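Local coordinates for putative uncharacterized protein (Archaeoglobus fulgidus, PDB 4KPP) that probably exchanges calcium ions for protons across the membrane, as a helical transporter of the sodium/calcium exchanger family, at residues R109-I114 / I279-N284; S324-A329 / S342-L347. One frame throughout, in Å; residues are numbered along the deposited sequence.

Contact 1: R109-I114 / I279-N284; sequences RLLIGI and ISSKVN
L111 and I112 meet K282 where segments 109-114 and 279-284, on helices 96-127 and 271-285 of the exchanger fold, run roughly antiparallel (156°) in a buried contact. The axes of the two segments stay 10.3 Å apart at their closest, and side chains bridge the distance. L111 points at the other helix and touches it with one methyl: CD1 lies 3.5 Å from the backbone N of K282 and 3.8 Å from its CB, so it rests on the helix backbone itself and only grazes S281, whose OG bonds to Q285 and E258. I112 comes in one residue along and meets the aliphatic part of the lysine obliquely. Its CG1 is anti to the carbonyl carbon (chi1 -63°), and CD1 extends from there to the middle of the lysine side chain, 3.8 Å from K282 CD. The lysine leaves its helix with CG anti to N, bends at chi2 (62°) and then runs extended, which carries NZ to the hydroxyl of S324 and to N108 OD1. A leucine here would remove the ammonium group and would probably leave S324 OG and N108 OD1 without this buried donor. Across these two segments the I112 CD1 methyl comes nearest to K282 CE, 3.7 Å.

Contact 2: S324-A329 / S342-L347; sequences SLFAVA and SALFLL
Apolar contact around the ring of F326 joins the segments 324-329 and 342-347, the facing parts of a helical hairpin, whose directions differ by 171°. The segment axes stand 11.5 Å apart, and the phenyl spans much of that gap: F326 points toward the second helix, and with CG anti to the backbone N (chi1 -175°) its ring extends across. Three aliphatic groups receive it. L344 makes the tightest approach, its CD2 methyl 3.7 Å from F326 CD2 and 3.8 Å from F326 CE2, set obliquely to the ring. A343 meets the rim instead, with its CB near the ring plane and 4.2 Å from F326 CZ. L347, one turn beyond A343, offers CD1 obliquely at 4.3 Å from F326 CE2. Between the two segments the chain passes the calcium site seen in the crystal, formed by I330, D333, K335 and E340; the L344 side chain is about 9 Å from the ion. Helix 357-377 adds L370 and S371 against F326 and Y367 against L347, and strand 335-337, paired antiparallel with strand 131-133, lies in the connection between the two helices.

Contacts 1 and 2 share no helix, yet their centres are only 11 Å apart and their side chains meet directly. Along the chain they come in series: both segments of contact 1, on helices 96-127 and 271-285, precede those of contact 2, on helices 311-331 and 338-353. The centre of contact 1 lies about 6 Å from the centre of the chain, that of contact 2 about 16 Å. I112 bridges them, with CD1 3.7 Å from A327 CB and CG2 3.8 Å from L344 CD2. Segment 109-114 belongs to the first sodium/calcium exchanger region and the other three segments to the second, so these contacts join residues of the two regions, with contact 2 the nearer to the bound calcium ion.

Contact 1: R109-I114 / I279-N284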
ATOM      1  N   ARG A 109      -2.286  -5.500   6.307  1.00 20.79           N
ATOM      2  CA  ARG A 109      -2.788  -5.399   7.673  1.00 23.44           C
ATOM      3  C   ARG A 109      -2.221  -4.193   8.417  1.00 25.42           C
ATOM      4  O   ARG A 109      -2.915  -3.568   9.222  1.00 32.57           O
ATOM      5  CB  ARG A 109      -2.540  -6.700   8.446  1.00 24.00           C
ATOM      6  CG  ARG A 109      -3.244  -7.908   7.838  1.00 22.30           C
ATOM      7  CD  ARG A 109      -3.746  -8.877   8.903  1.00 21.07           C
ATOM      8  NE  ARG A 109      -2.660  -9.420   9.714  1.00 23.70           N
ATOM      9  CZ  ARG A 109      -1.945 -10.490   9.385  1.00 20.57           C
ATOM     10  NH1 ARG A 109      -2.194 -11.135   8.255  1.00 23.56           N
ATOM     11  NH2 ARG A 109      -0.977 -10.913  10.185  1.00 18.73           N
ATOM     12  N   LEU A 110      -0.967  -3.862   8.130  1.00 24.21           N
ATOM     13  CA  LEU A 110      -0.329  -2.694   8.726  1.00 31.31           C
ATOM     14  C   LEU A 110      -1.006  -1.421   8.242  1.00 29.31           C
ATOM     15  O   LEU A 110      -1.160  -0.460   8.994  1.00 31.03           O
ATOM     16  CB  LEU A 110       1.154  -2.652   8.357  1.00 36.69           C
ATOM     17  CG  LEU A 110       1.992  -1.537   8.980  1.00 39.19           C
ATOM     18  CD1 LEU A 110       2.590  -1.989  10.307  1.00 39.27           C
ATOM     19  CD2 LEU A 110       3.073  -1.069   8.015  1.00 38.05           C
ATOM     20  N   LEU A 111      -1.411  -1.427   6.977  1.00 24.01           N
ATOM     21  CA  LEU A 111      -2.032  -0.266   6.358  1.00 25.05           C
ATOM     22  C   LEU A 111      -3.340   0.083   7.062  1.00 24.86           C
ATOM     23  O   LEU A 111      -3.621   1.246   7.338  1.00 27.59           O
ATOM     24  CB  LEU A 111      -2.310  -0.559   4.887  1.00 24.97           C
ATOM     25  CG  LEU A 111      -2.211   0.554   3.845  1.00 26.28           C
ATOM     26  CD1 LEU A 111      -3.206   0.271   2.732  1.00 24.17           C
ATOM     27  CD2 LEU A 111      -2.412   1.954   4.425  1.00 25.12           C
ATOM     28  N   ILE A 112      -4.143  -0.933   7.345  1.00 25.15           N
ATOM     29  CA  ILE A 112      -5.418  -0.717   8.010  1.00 28.83           C
ATOM     30  C   ILE A 112      -5.242  -0.608   9.516  1.00 29.14           C
ATOM     31  O   ILE A 112      -5.718   0.343  10.134  1.00 32.48           O
ATOM     32  CB  ILE A 112      -6.424  -1.838   7.676  1.00 29.87           C
ATOM     33  CG1 ILE A 112      -6.729  -1.830   6.177  1.00 24.95           C
ATOM     34  CG2 ILE A 112      -7.705  -1.674   8.496  1.00 29.03           C
ATOM     35  CD1 ILE A 112      -7.664  -2.921   5.742  1.00 24.82           C
ATOM     36  N   GLY A 113      -4.546  -1.580  10.100  1.00 28.93           N
ATOM     37  CA  GLY A 113      -4.359  -1.632  11.539  1.00 29.96           C
ATOM     38  C   GLY A 113      -3.622  -0.435  12.108  1.00 28.43           C
ATOM     39  O   GLY A 113      -3.974   0.070  13.172  1.00 28.35           O
ATOM     40  N   ILE A 114      -2.597   0.019  11.396  1.00 32.28           N
ATOM     41  CA  ILE A 114      -1.810   1.167  11.832  1.00 35.69           C
ATOM     42  C   ILE A 114      -2.179   2.434  11.067  1.00 34.49           C
ATOM     43  O   ILE A 114      -2.606   3.418  11.661  1.00 37.79           O
ATOM     44  CB  ILE A 114      -0.295   0.896  11.696  1.00 39.07           C
ATOM     45  CG1 ILE A 114       0.127  -0.242  12.629  1.00 39.77           C
ATOM     46  CG2 ILE A 114       0.510   2.158  11.983  1.00 41.39           C
ATOM     47  CD1 ILE A 114      -0.108   0.046  14.102  1.00 39.87           C
ATOM     48  N   ILE A 279      -7.416   4.517   1.473  1.00 24.73           N
ATOM     49  CA  ILE A 279      -8.410   3.509   1.127  1.00 26.92           C
ATOM     50  C   ILE A 279      -8.136   2.939  -0.264  1.00 25.26           C
ATOM     51  O   ILE A 279      -8.209   1.727  -0.470  1.00 25.33           O
ATOM     52  CB  ILE A 279      -9.840   4.080   1.220  1.00 27.33           C
ATOM     53  CG1 ILE A 279     -10.186   4.385   2.684  1.00 27.61           C
ATOM     54  CG2 ILE A 279     -10.851   3.118   0.598  1.00 23.25           C
ATOM     55  CD1 ILE A 279     -11.442   5.213   2.872  1.00 17.61           C
ATOM     56  N   SER A 280      -7.799   3.817  -1.205  1.00 25.96           N
ATOM     57  CA  SER A 280      -7.440   3.401  -2.560  1.00 25.97           C
ATOM     58  C   SER A 280      -6.131   2.614  -2.581  1.00 21.83           C
ATOM     59  O   SER A 280      -5.963   1.701  -3.386  1.00 24.27           O
ATOM     60  CB  SER A 280      -7.341   4.612  -3.494  1.00 25.31           C
ATOM     61  OG  SER A 280      -6.945   4.214  -4.795  1.00 27.85           O
ATOM     62  N   SER A 281      -5.205   2.976  -1.700  1.00 17.54           N
ATOM     63  CA  SER A 281      -3.943   2.254  -1.581  1.00 18.52           C
ATOM     64  C   SER A 281      -4.195   0.840  -1.074  1.00 22.01           C
ATOM     65  O   SER A 281      -3.512  -0.106  -1.479  1.00 18.81           O
ATOM     66  CB  SER A 281      -2.984   2.983  -0.642  1.00 19.97           C
ATOM     67  OG  SER A 281      -1.789   2.245  -0.464  1.00 24.66           O
ATOM     68  N   LYS A 282      -5.170   0.705  -0.179  1.00 22.16           N
ATOM     69  CA  LYS A 282      -5.610  -0.612   0.265  1.00 21.85           C
ATOM     70  C   LYS A 282      -6.139  -1.402  -0.921  1.00 19.52           C
ATOM     71  O   LYS A 282      -5.868  -2.590  -1.042  1.00 20.96           O
ATOM     72  CB  LYS A 282      -6.670  -0.500   1.368  1.00 23.68           C
ATOM     73  CG  LYS A 282      -7.448  -1.788   1.653  1.00 19.62           C
ATOM     74  CD  LYS A 282      -6.555  -2.928   2.135  1.00 17.66           C
ATOM     75  CE  LYS A 282      -7.365  -4.215   2.267  1.00 22.79           C
ATOM     76  NZ  LYS A 282      -6.544  -5.395   2.661  1.00 25.73           N
ATOM     77  N   VAL A 283      -6.868  -0.735  -1.811  1.00 20.38           N
ATOM     78  CA  VAL A 283      -7.425  -1.403  -2.986  1.00 23.95           C
ATOM     79  C   VAL A 283      -6.343  -2.045  -3.856  1.00 24.66           C
ATOM     80  O   VAL A 283      -6.422  -3.236  -4.156  1.00 24.00           O
ATOM     81  CB  VAL A 283      -8.295  -0.448  -3.847  1.00 19.93           C
ATOM     82  CG1 VAL A 283      -8.820  -1.167  -5.086  1.00 14.59           C
ATOM     83  CG2 VAL A 283      -9.445   0.105  -3.029  1.00 16.62           C
ATOM     84  N   ASN A 284      -5.331  -1.274  -4.256  1.00 23.08           N
ATOM     85  CA  ASN A 284      -4.290  -1.836  -5.123  1.00 22.35           C
ATOM     86  C   ASN A 284      -3.444  -2.906  -4.432  1.00 23.93           C
ATOM     87  O   ASN A 284      -3.066  -3.904  -5.051  1.00 22.41           O
ATOM     88  CB  ASN A 284      -3.412  -0.754  -5.784  1.00 20.90           C
ATOM     89  CG  ASN A 284      -2.393  -0.144  -4.837  1.00 19.36           C
ATOM     90  OD1 ASN A 284      -1.400  -0.778  -4.481  1.00 20.67           O
ATOM     91  ND2 ASN A 284      -2.617   1.108  -4.457  1.00 16.83           N
TER

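Contact 2: S324-A329 / S342-L347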
ATOM      1  N   SER A 324     -10.038  -7.313   6.316  1.00 19.29           N
ATOM      2  CA  SER A 324     -10.499  -6.517   5.183  1.00 24.33           C
ATOM      3  C   SER A 324     -12.020  -6.491   5.091  1.00 23.29           C
ATOM      4  O   SER A 324     -12.604  -5.499   4.658  1.00 22.54           O
ATOM      5  CB  SER A 324      -9.891  -7.036   3.878  1.00 24.27           C
ATOM      6  OG  SER A 324      -8.476  -7.029   3.950  1.00 26.02           O
ATOM      7  N   LEU A 325     -12.654  -7.586   5.499  1.00 24.73           N
ATOM      8  CA  LEU A 325     -14.107  -7.647   5.573  1.00 26.80           C
ATOM      9  C   LEU A 325     -14.591  -6.633   6.600  1.00 29.72           C
ATOM     10  O   LEU A 325     -15.518  -5.860   6.348  1.00 30.64           O
ATOM     11  CB  LEU A 325     -14.555  -9.045   5.995  1.00 26.20           C
ATOM     12  CG  LEU A 325     -15.786  -9.641   5.308  1.00 30.27           C
ATOM     13  CD1 LEU A 325     -16.497 -10.624   6.239  1.00 27.90           C
ATOM     14  CD2 LEU A 325     -16.736  -8.558   4.814  1.00 29.62           C
ATOM     15  N   PHE A 326     -13.950  -6.645   7.761  1.00 29.11           N
ATOM     16  CA  PHE A 326     -14.271  -5.721   8.836  1.00 29.63           C
ATOM     17  C   PHE A 326     -14.020  -4.273   8.417  1.00 26.93           C
ATOM     18  O   PHE A 326     -14.757  -3.366   8.809  1.00 24.98           O
ATOM     19  CB  PHE A 326     -13.461  -6.075  10.083  1.00 32.10           C
ATOM     20  CG  PHE A 326     -13.804  -5.248  11.283  1.00 33.33           C
ATOM     21  CD1 PHE A 326     -15.095  -5.238  11.787  1.00 32.68           C
ATOM     22  CD2 PHE A 326     -12.833  -4.485  11.915  1.00 33.45           C
ATOM     23  CE1 PHE A 326     -15.415  -4.475  12.901  1.00 36.79           C
ATOM     24  CE2 PHE A 326     -13.143  -3.725  13.025  1.00 33.23           C
ATOM     25  CZ  PHE A 326     -14.435  -3.718  13.520  1.00 37.12           C
ATOM     26  N   ALA A 327     -12.980  -4.069   7.614  1.00 25.97           N
ATOM     27  CA  ALA A 327     -12.666  -2.747   7.083  1.00 29.89           C
ATOM     28  C   ALA A 327     -13.772  -2.244   6.156  1.00 30.28           C
ATOM     29  O   ALA A 327     -14.201  -1.096   6.261  1.00 32.71           O
ATOM     30  CB  ALA A 327     -11.326  -2.770   6.359  1.00 31.59           C
ATOM     31  N   VAL A 328     -14.224  -3.110   5.252  1.00 30.11           N
ATOM     32  CA  VAL A 328     -15.322  -2.790   4.343  1.00 26.93           C
ATOM     33  C   VAL A 328     -16.588  -2.402   5.104  1.00 26.23           C
ATOM     34  O   VAL A 328     -17.233  -1.399   4.788  1.00 26.44           O
ATOM     35  CB  VAL A 328     -15.645  -3.984   3.418  1.00 27.58           C
ATOM     36  CG1 VAL A 328     -16.993  -3.793   2.739  1.00 30.57           C
ATOM     37  CG2 VAL A 328     -14.550  -4.169   2.390  1.00 30.52           C
ATOM     38  N   ALA A 329     -16.938  -3.201   6.107  1.00 24.59           N
ATOM     39  CA  ALA A 329     -18.150  -2.975   6.884  1.00 25.19           C
ATOM     40  C   ALA A 329     -18.118  -1.628   7.609  1.00 26.02           C
ATOM     41  O   ALA A 329     -19.147  -0.975   7.771  1.00 29.68           O
ATOM     42  CB  ALA A 329     -18.363  -4.117   7.875  1.00 23.68           C
ATOM     43  N   SER A 342     -10.276   2.668  16.885  1.00 37.04           N
ATOM     44  CA  SER A 342      -9.627   2.010  18.015  1.00 39.06           C
ATOM     45  C   SER A 342      -9.745   0.495  17.896  1.00 38.19           C
ATOM     46  O   SER A 342      -8.829  -0.235  18.269  1.00 39.69           O
ATOM     47  CB  SER A 342     -10.205   2.495  19.350  1.00 43.48           C
ATOM     48  OG  SER A 342     -11.567   2.136  19.490  1.00 48.31           O
ATOM     49  N   ALA A 343     -10.873   0.029  17.366  1.00 37.44           N
ATOM     50  CA  ALA A 343     -11.072  -1.396  17.122  1.00 35.32           C
ATOM     51  C   ALA A 343     -10.064  -1.915  16.099  1.00 34.12           C
ATOM     52  O   ALA A 343      -9.462  -2.973  16.292  1.00 35.43           O
ATOM     53  CB  ALA A 343     -12.496  -1.668  16.659  1.00 34.28           C
ATOM     54  N   LEU A 344      -9.880  -1.163  15.017  1.00 33.96           N
ATOM     55  CA  LEU A 344      -8.886  -1.510  14.002  1.00 34.92           C
ATOM     56  C   LEU A 344      -7.482  -1.590  14.596  1.00 34.34           C
ATOM     57  O   LEU A 344      -6.706  -2.484  14.259  1.00 31.68           O
ATOM     58  CB  LEU A 344      -8.909  -0.504  12.849  1.00 34.72           C
ATOM     59  CG  LEU A 344     -10.118  -0.540  11.914  1.00 37.47           C
ATOM     60  CD1 LEU A 344      -9.986   0.510  10.818  1.00 40.82           C
ATOM     61  CD2 LEU A 344     -10.279  -1.924  11.312  1.00 36.18           C
ATOM     62  N   PHE A 345      -7.162  -0.654  15.485  1.00 36.25           N
ATOM     63  CA  PHE A 345      -5.848  -0.625  16.118  1.00 33.17           C
ATOM     64  C   PHE A 345      -5.638  -1.797  17.075  1.00 29.42           C
ATOM     65  O   PHE A 345      -4.678  -2.555  16.933  1.00 27.49           O
ATOM     66  CB  PHE A 345      -5.632   0.697  16.854  1.00 35.94           C
ATOM     67  CG  PHE A 345      -4.290   0.801  17.527  1.00 40.36           C
ATOM     68  CD1 PHE A 345      -3.157   1.116  16.793  1.00 38.92           C
ATOM     69  CD2 PHE A 345      -4.164   0.585  18.891  1.00 41.78           C
ATOM     70  CE1 PHE A 345      -1.922   1.213  17.407  1.00 42.36           C
ATOM     71  CE2 PHE A 345      -2.933   0.681  19.509  1.00 45.14           C
ATOM     72  CZ  PHE A 345      -1.810   0.995  18.766  1.00 46.55           C
ATOM     73  N   LEU A 346      -6.540  -1.940  18.042  1.00 29.94           N
ATOM     74  CA  LEU A 346      -6.427  -2.984  19.059  1.00 35.01           C
ATOM     75  C   LEU A 346      -6.409  -4.397  18.479  1.00 33.49           C
ATOM     76  O   LEU A 346      -5.530  -5.194  18.804  1.00 37.08           O
ATOM     77  CB  LEU A 346      -7.549  -2.855  20.095  1.00 40.32           C
ATOM     78  CG  LEU A 346      -7.542  -1.572  20.932  1.00 43.59           C
ATOM     79  CD1 LEU A 346      -8.690  -1.574  21.931  1.00 46.51           C
ATOM     80  CD2 LEU A 346      -6.205  -1.397  21.636  1.00 43.37           C
ATOM     81  N   LEU A 347      -7.375  -4.703  17.619  1.00 30.14           N
ATOM     82  CA  LEU A 347      -7.469  -6.032  17.021  1.00 29.74           C
ATOM     83  C   LEU A 347      -6.220  -6.396  16.218  1.00 30.14           C
ATOM     84  O   LEU A 347      -5.881  -7.573  16.080  1.00 29.08           O
ATOM     85  CB  LEU A 347      -8.722  -6.142  16.150  1.00 34.12           C
ATOM     86  CG  LEU A 347     -10.045  -6.214  16.914  1.00 37.41           C
ATOM     87  CD1 LEU A 347     -11.230  -6.178  15.961  1.00 36.07           C
ATOM     88  CD2 LEU A 347     -10.091  -7.463  17.778  1.00 40.25           C
TER